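ADP-ribose pyrophosphatase (Streptococcus suis, PDB 3O8S) probably hydrolyses the pyrophosphate bond of ADP-ribose or a related nucleoside diphosphate derivative, as a member of the Nudix hydrolase family. Local coordinates at residues A[128-138]-A[181-192]. Sequence-based numbering, arbitrary orientation.
Sequences VAILDKHKNNP and LGKNTAEQLALC. With EDO (1,2-ethanediol), chain F.
V128, A129 and L191 meet where helix 186-197 of the Nudix fold lies against the C-terminal part of strand 120-132. L191 is the bump here: its CD2 drops into the hollow between V128 CG1 and A129 CB, 3.9 Å from each. The two strand residues belong to a classic beta bulge, both facing F149 of strand 145-157, which probably helps to shape the hollow. With V128 CG1 anti to the backbone N (chi1 176°), that methyl lies against L191 CD2, and C192 SG is 4.1 Å from V128 CG1 and CG2 alike. One turn back along the helix, Q188 runs out extended alongside L131, the two side chains sliding past each other in opposite directions, with L131 CD1 3.8 Å from Q188 NE2, while N136 CB closes in on the same nitrogen.

Farther on, polar groups take over. N137 and Q188 join their side-chain amides by two hydrogen bonds, N137 OD1 taking one from Q188 NE2 and N137 ND2 giving one to Q188 OE1, although the two planes are turned 45° apart. Q188 OE1 also accepts from T185 N, and T185 OG1 takes Q188 N in return, so a capping box steadies the glutamine that holds N137. P138 packs its ring against L181 CB, beside the bond that ties the exit of helix 133-136 to the loop leading into helix 186-197: N137 ND2 to L181 O, 3.0 Å long, nearly straight at 172° and in the carbonyl plane.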
ATOM      1  N   VAL A 128       0.633  -6.358   4.978  1.00 39.05           N
ATOM      2  CA  VAL A 128      -0.201  -6.505   6.177  1.00 38.57           C
ATOM      3  C   VAL A 128      -1.220  -5.344   6.207  1.00 42.26           C
ATOM      4  O   VAL A 128      -2.421  -5.534   6.431  1.00 41.04           O
ATOM      5  CB  VAL A 128       0.651  -6.533   7.492  1.00 39.94           C
ATOM      6  CG1 VAL A 128      -0.247  -6.594   8.726  1.00 39.70           C
ATOM      7  CG2 VAL A 128       1.685  -7.667   7.500  1.00 38.22           C
ATOM      8  N   ALA A 129      -0.687  -4.139   6.059  1.00 41.22           N
ATOM      9  CA  ALA A 129      -1.421  -2.879   6.183  1.00 41.45           C
ATOM     10  C   ALA A 129      -0.675  -1.721   5.560  1.00 44.46           C
ATOM     11  O   ALA A 129       0.549  -1.758   5.499  1.00 43.32           O
ATOM     12  CB  ALA A 129      -1.647  -2.587   7.653  1.00 42.86           C
ATOM     13  N   ILE A 130      -1.430  -0.710   5.073  1.00 43.55           N
ATOM     14  CA  ILE A 130      -0.994   0.599   4.554  1.00 44.59           C
ATOM     15  C   ILE A 130      -1.694   1.594   5.458  1.00 47.85           C
ATOM     16  O   ILE A 130      -2.892   1.803   5.319  1.00 45.32           O
ATOM     17  CB  ILE A 130      -1.299   0.823   3.055  1.00 48.23           C
ATOM     18  CG1 ILE A 130      -0.845  -0.346   2.211  1.00 49.28           C
ATOM     19  CG2 ILE A 130      -0.733   2.140   2.537  1.00 48.91           C
ATOM     20  CD1 ILE A 130      -1.931  -0.830   1.440  1.00 64.96           C
ATOM     21  N   LEU A 131      -0.980   2.155   6.432  1.00 46.23           N
ATOM     22  CA  LEU A 131      -1.645   2.958   7.430  1.00 47.39           C
ATOM     23  C   LEU A 131      -1.134   4.362   7.544  1.00 53.88           C
ATOM     24  O   LEU A 131       0.052   4.623   7.459  1.00 54.87           O
ATOM     25  CB  LEU A 131      -1.506   2.262   8.807  1.00 47.53           C
ATOM     26  CG  LEU A 131      -2.150   0.884   8.955  1.00 50.04           C
ATOM     27  CD1 LEU A 131      -1.610   0.163  10.177  1.00 49.88           C
ATOM     28  CD2 LEU A 131      -3.691   0.979   8.964  1.00 50.95           C
ATOM     29  N   ASP A 132      -2.048   5.259   7.822  1.00 53.52           N
ATOM     30  CA  ASP A 132      -1.740   6.645   8.043  1.00 56.81           C
ATOM     31  C   ASP A 132      -1.172   6.789   9.462  1.00 62.16           C
ATOM     32  O   ASP A 132      -1.870   6.467  10.430  1.00 62.76           O
ATOM     33  CB  ASP A 132      -3.010   7.469   7.835  1.00 60.62           C
ATOM     34  CG  ASP A 132      -2.822   8.931   8.090  1.00 79.20           C
ATOM     35  OD1 ASP A 132      -2.143   9.591   7.278  1.00 83.38           O
ATOM     36  OD2 ASP A 132      -3.341   9.416   9.104  1.00 88.29           O
ATOM     37  N   LYS A 133       0.113   7.198   9.574  1.00 59.10           N
ATOM     38  CA  LYS A 133       0.819   7.433  10.846  1.00 60.87           C
ATOM     39  C   LYS A 133      -0.029   8.264  11.839  1.00 68.44           C
ATOM     40  O   LYS A 133      -0.165   7.859  12.995  1.00 68.10           O
ATOM     41  CB  LYS A 133       2.166   8.148  10.613  1.00 63.71           C
ATOM     42  CG  LYS A 133       3.032   8.207  11.870  1.00 66.39           C
ATOM     43  CD  LYS A 133       4.313   8.973  11.656  1.00 73.99           C
ATOM     44  CE  LYS A 133       5.196   8.919  12.880  1.00 75.64           C
ATOM     45  NZ  LYS A 133       6.369   9.815  12.738  1.00 89.59           N
ATOM     46  N   HIS A 134      -0.614   9.392  11.377  1.00 68.20           N
ATOM     47  CA  HIS A 134      -1.428  10.292  12.210  1.00 71.67           C
ATOM     48  C   HIS A 134      -2.610   9.577  12.889  1.00 74.73           C
ATOM     49  O   HIS A 134      -2.944   9.911  14.022  1.00 76.20           O
ATOM     50  CB  HIS A 134      -1.949  11.474  11.386  1.00 74.79           C
ATOM     51  CG  HIS A 134      -2.658  12.514  12.195  1.00 82.76           C
ATOM     52  ND1 HIS A 134      -3.997  12.800  11.985  1.00 85.71           N
ATOM     53  CD2 HIS A 134      -2.194  13.298  13.197  1.00 88.67           C
ATOM     54  CE1 HIS A 134      -4.302  13.756  12.851  1.00 89.03           C
ATOM     55  NE2 HIS A 134      -3.249  14.090  13.602  1.00 91.39           N
ATOM     56  N   LYS A 135      -3.218   8.591  12.207  1.00 69.10           N
ATOM     57  CA  LYS A 135      -4.372   7.855  12.721  1.00 68.03           C
ATOM     58  C   LYS A 135      -3.991   6.640  13.579  1.00 71.56           C
ATOM     59  O   LYS A 135      -4.844   6.146  14.322  1.00 72.24           O
ATOM     60  CB  LYS A 135      -5.243   7.369  11.549  1.00 67.54           C
ATOM     61  CG  LYS A 135      -6.031   8.457  10.829  1.00 67.50           C
ATOM     62  CD  LYS A 135      -6.870   7.843   9.720  1.00 68.27           C
ATOM     63  CE  LYS A 135      -7.439   8.866   8.778  1.00 73.61           C
ATOM     64  NZ  LYS A 135      -8.370   8.231   7.807  1.00 80.47           N
ATOM     65  N   ASN A 136      -2.734   6.156  13.479  1.00 66.59           N
ATOM     66  CA  ASN A 136      -2.312   4.917  14.138  1.00 65.22           C
ATOM     67  C   ASN A 136      -1.087   5.005  15.066  1.00 70.86           C
ATOM     68  O   ASN A 136      -0.891   4.081  15.860  1.00 70.72           O
ATOM     69  CB  ASN A 136      -2.012   3.862  13.059  1.00 59.49           C
ATOM     70  CG  ASN A 136      -3.220   3.516  12.216  1.00 69.14           C
ATOM     71  OD1 ASN A 136      -4.012   2.631  12.560  1.00 62.12           O
ATOM     72  ND2 ASN A 136      -3.425   4.259  11.132  1.00 49.95           N
ATOM     73  N   ASN A 137      -0.233   6.034  14.934  1.00 68.90           N
ATOM     74  CA  ASN A 137       0.997   6.124  15.749  1.00 70.28           C
ATOM     75  C   ASN A 137       1.118   7.475  16.488  1.00 78.27           C
ATOM     76  O   ASN A 137       0.646   8.483  15.963  1.00 78.28           O
ATOM     77  CB  ASN A 137       2.244   5.858  14.886  1.00 63.69           C
ATOM     78  CG  ASN A 137       2.213   4.506  14.214  1.00 66.84           C
ATOM     79  OD1 ASN A 137       1.489   4.288  13.232  1.00 64.68           O
ATOM     80  ND2 ASN A 137       2.955   3.548  14.760  1.00 51.59           N
ATOM     81  N   PRO A 138       1.748   7.495  17.703  1.00 79.59           N
ATOM     82  CA  PRO A 138       1.851   8.745  18.497  1.00 84.23           C
ATOM     83  C   PRO A 138       2.333   9.996  17.739  1.00 90.53           C
ATOM     84  O   PRO A 138       3.496  10.110  17.350  1.00 91.21           O
ATOM     85  CB  PRO A 138       2.853   8.374  19.594  1.00 87.59           C
ATOM     86  CG  PRO A 138       2.665   6.937  19.793  1.00 89.22           C
ATOM     87  CD  PRO A 138       2.317   6.351  18.451  1.00 80.62           C
ATOM     88  N   LEU A 181       7.282   3.568  19.576  1.00 62.59           N
ATOM     89  CA  LEU A 181       5.841   3.586  19.284  1.00 60.74           C
ATOM     90  C   LEU A 181       5.471   4.383  18.026  1.00 64.43           C
ATOM     91  O   LEU A 181       4.558   3.959  17.306  1.00 61.21           O
ATOM     92  CB  LEU A 181       5.018   4.053  20.494  1.00 63.00           C
ATOM     93  CG  LEU A 181       5.113   3.132  21.739  1.00 67.95           C
ATOM     94  CD1 LEU A 181       4.529   3.794  22.968  1.00 71.03           C
ATOM     95  CD2 LEU A 181       4.482   1.737  21.481  1.00 66.03           C
ATOM     96  N   GLY A 182       6.218   5.455  17.731  1.00 62.76           N
ATOM     97  CA  GLY A 182       6.041   6.244  16.510  1.00 62.23           C
ATOM     98  C   GLY A 182       6.296   5.413  15.255  1.00 65.12           C
ATOM     99  O   GLY A 182       5.733   5.691  14.193  1.00 65.44           O
ATOM    100  N   LYS A 183       7.124   4.358  15.385  1.00 58.84           N
ATOM    101  CA  LYS A 183       7.479   3.438  14.304  1.00 55.40           C
ATOM    102  C   LYS A 183       6.547   2.234  14.273  1.00 56.16           C
ATOM    103  O   LYS A 183       6.111   1.845  13.194  1.00 54.08           O
ATOM    104  CB  LYS A 183       8.941   2.980  14.428  1.00 57.52           C
ATOM    105  CG  LYS A 183       9.899   4.069  13.999  1.00 62.58           C
ATOM    106  CD  LYS A 183      11.334   3.663  14.125  1.00 62.28           C
ATOM    107  CE  LYS A 183      12.183   4.777  13.582  1.00 63.27           C
ATOM    108  NZ  LYS A 183      13.617   4.504  13.769  1.00 64.79           N
ATOM    109  N   ASN A 184       6.230   1.651  15.442  1.00 53.07           N
ATOM    110  CA  ASN A 184       5.338   0.494  15.519  1.00 51.26           C
ATOM    111  C   ASN A 184       4.747   0.330  16.916  1.00 56.71           C
ATOM    112  O   ASN A 184       5.485   0.277  17.891  1.00 57.05           O
ATOM    113  CB  ASN A 184       6.071  -0.817  15.092  1.00 45.98           C
ATOM    114  CG  ASN A 184       7.529  -0.878  15.523  1.00 67.96           C
ATOM    115  OD1 ASN A 184       8.432  -0.893  14.696  1.00 58.68           O
ATOM    116  ND2 ASN A 184       7.804  -0.846  16.821  1.00 64.75           N
ATOM    117  N   THR A 185       3.414   0.225  17.002  1.00 53.38           N
ATOM    118  CA  THR A 185       2.700  -0.037  18.255  1.00 54.45           C
ATOM    119  C   THR A 185       2.633  -1.562  18.475  1.00 58.29           C
ATOM    120  O   THR A 185       2.848  -2.333  17.525  1.00 54.52           O
ATOM    121  CB  THR A 185       1.277   0.561  18.201  1.00 57.00           C
ATOM    122  OG1 THR A 185       0.585  -0.051  17.115  1.00 55.87           O
ATOM    123  CG2 THR A 185       1.257   2.089  18.047  1.00 50.59           C
ATOM    124  N   ALA A 186       2.290  -1.996  19.711  1.00 58.18           N
ATOM    125  CA  ALA A 186       2.113  -3.421  20.049  1.00 56.92           C
ATOM    126  C   ALA A 186       0.956  -4.015  19.203  1.00 58.54           C
ATOM    127  O   ALA A 186       1.048  -5.145  18.707  1.00 57.27           O
ATOM    128  CB  ALA A 186       1.832  -3.566  21.544  1.00 60.29           C
ATOM    129  N   GLU A 187      -0.074  -3.189  18.958  1.00 55.33           N
ATOM    130  CA  GLU A 187      -1.265  -3.483  18.165  1.00 53.74           C
ATOM    131  C   GLU A 187      -0.870  -3.818  16.722  1.00 55.72           C
ATOM    132  O   GLU A 187      -1.339  -4.832  16.179  1.00 54.94           O
ATOM    133  CB  GLU A 187      -2.246  -2.293  18.200  1.00 56.48           C
ATOM    134  CG  GLU A 187      -2.888  -2.007  19.558  1.00 76.06           C
ATOM    135  CD  GLU A 187      -2.070  -1.333  20.655  1.00 98.39           C
ATOM    136  OE1 GLU A 187      -1.269  -0.421  20.348  1.00 83.20           O
ATOM    137  OE2 GLU A 187      -2.273  -1.689  21.840  1.00 94.42           O
ATOM    138  N   GLN A 188       0.028  -2.997  16.113  1.00 50.59           N
ATOM    139  CA  GLN A 188       0.524  -3.238  14.743  1.00 47.51           C
ATOM    140  C   GLN A 188       1.349  -4.521  14.668  1.00 48.37           C
ATOM    141  O   GLN A 188       1.219  -5.250  13.692  1.00 48.34           O
ATOM    142  CB  GLN A 188       1.322  -2.040  14.197  1.00 48.72           C
ATOM    143  CG  GLN A 188       0.407  -0.827  13.915  1.00 49.78           C
ATOM    144  CD  GLN A 188       1.125   0.494  13.747  1.00 59.11           C
ATOM    145  OE1 GLN A 188       2.282   0.671  14.130  1.00 52.11           O
ATOM    146  NE2 GLN A 188       0.449   1.460  13.154  1.00 57.00           N
ATOM    147  N   LEU A 189       2.149  -4.833  15.703  1.00 46.77           N
ATOM    148  CA  LEU A 189       2.932  -6.089  15.752  1.00 45.53           C
ATOM    149  C   LEU A 189       1.993  -7.285  15.839  1.00 50.01           C
ATOM    150  O   LEU A 189       2.213  -8.271  15.136  1.00 49.25           O
ATOM    151  CB  LEU A 189       3.916  -6.109  16.936  1.00 47.18           C
ATOM    152  CG  LEU A 189       4.959  -5.003  16.984  1.00 52.29           C
ATOM    153  CD1 LEU A 189       6.022  -5.307  18.031  1.00 54.70           C
ATOM    154  CD2 LEU A 189       5.577  -4.745  15.617  1.00 49.41           C
ATOM    155  N   ALA A 190       0.923  -7.178  16.683  1.00 48.52           N
ATOM    156  CA  ALA A 190      -0.115  -8.205  16.837  1.00 48.79           C
ATOM    157  C   ALA A 190      -0.849  -8.412  15.494  1.00 50.02           C
ATOM    158  O   ALA A 190      -1.072  -9.560  15.086  1.00 50.49           O
ATOM    159  CB  ALA A 190      -1.086  -7.821  17.947  1.00 51.82           C
ATOM    160  N   LEU A 191      -1.094  -7.321  14.752  1.00 43.92           N
ATOM    161  CA  LEU A 191      -1.695  -7.394  13.413  1.00 42.14           C
ATOM    162  C   LEU A 191      -0.782  -8.183  12.448  1.00 44.85           C
ATOM    163  O   LEU A 191      -1.261  -9.045  11.702  1.00 42.18           O
ATOM    164  CB  LEU A 191      -2.000  -5.984  12.846  1.00 41.76           C
ATOM    165  CG  LEU A 191      -2.907  -5.958  11.588  1.00 44.71           C
ATOM    166  CD1 LEU A 191      -4.377  -6.296  11.961  1.00 45.98           C
ATOM    167  CD2 LEU A 191      -2.804  -4.605  10.834  1.00 40.44           C
ATOM    168  N   CYS A 192       0.531  -7.907  12.491  1.00 43.06           N
ATOM    169  CA  CYS A 192       1.526  -8.622  11.674  1.00 41.61           C
ATOM    170  C   CYS A 192       1.541 -10.119  12.012  1.00 43.77           C
ATOM    171  O   CYS A 192       1.558 -10.934  11.087  1.00 42.50           O
ATOM    172  CB  CYS A 192       2.907  -7.997  11.848  1.00 42.21           C
ATOM    173  SG  CYS A 192       3.053  -6.332  11.155  1.00 45.58           S
TER
HETATM  174  C1  EDO F 210      16.053   1.295  12.418  1.00 66.10           C
HETATM  175  O1  EDO F 210      16.318   2.346  11.482  1.00 71.21           O
HETATM  176  C2  EDO F 210      14.660   0.742  12.162  1.00 62.76           C
HETATM  177  O2  EDO F 210      13.694   1.493  12.900  1.00 64.76           O
HETATM  178  O   HOH W   1      -2.767   0.637  13.815  1.00 53.25           O
HETATM  179  O   HOH W   2      -1.737   1.399  16.439  1.00 53.99           O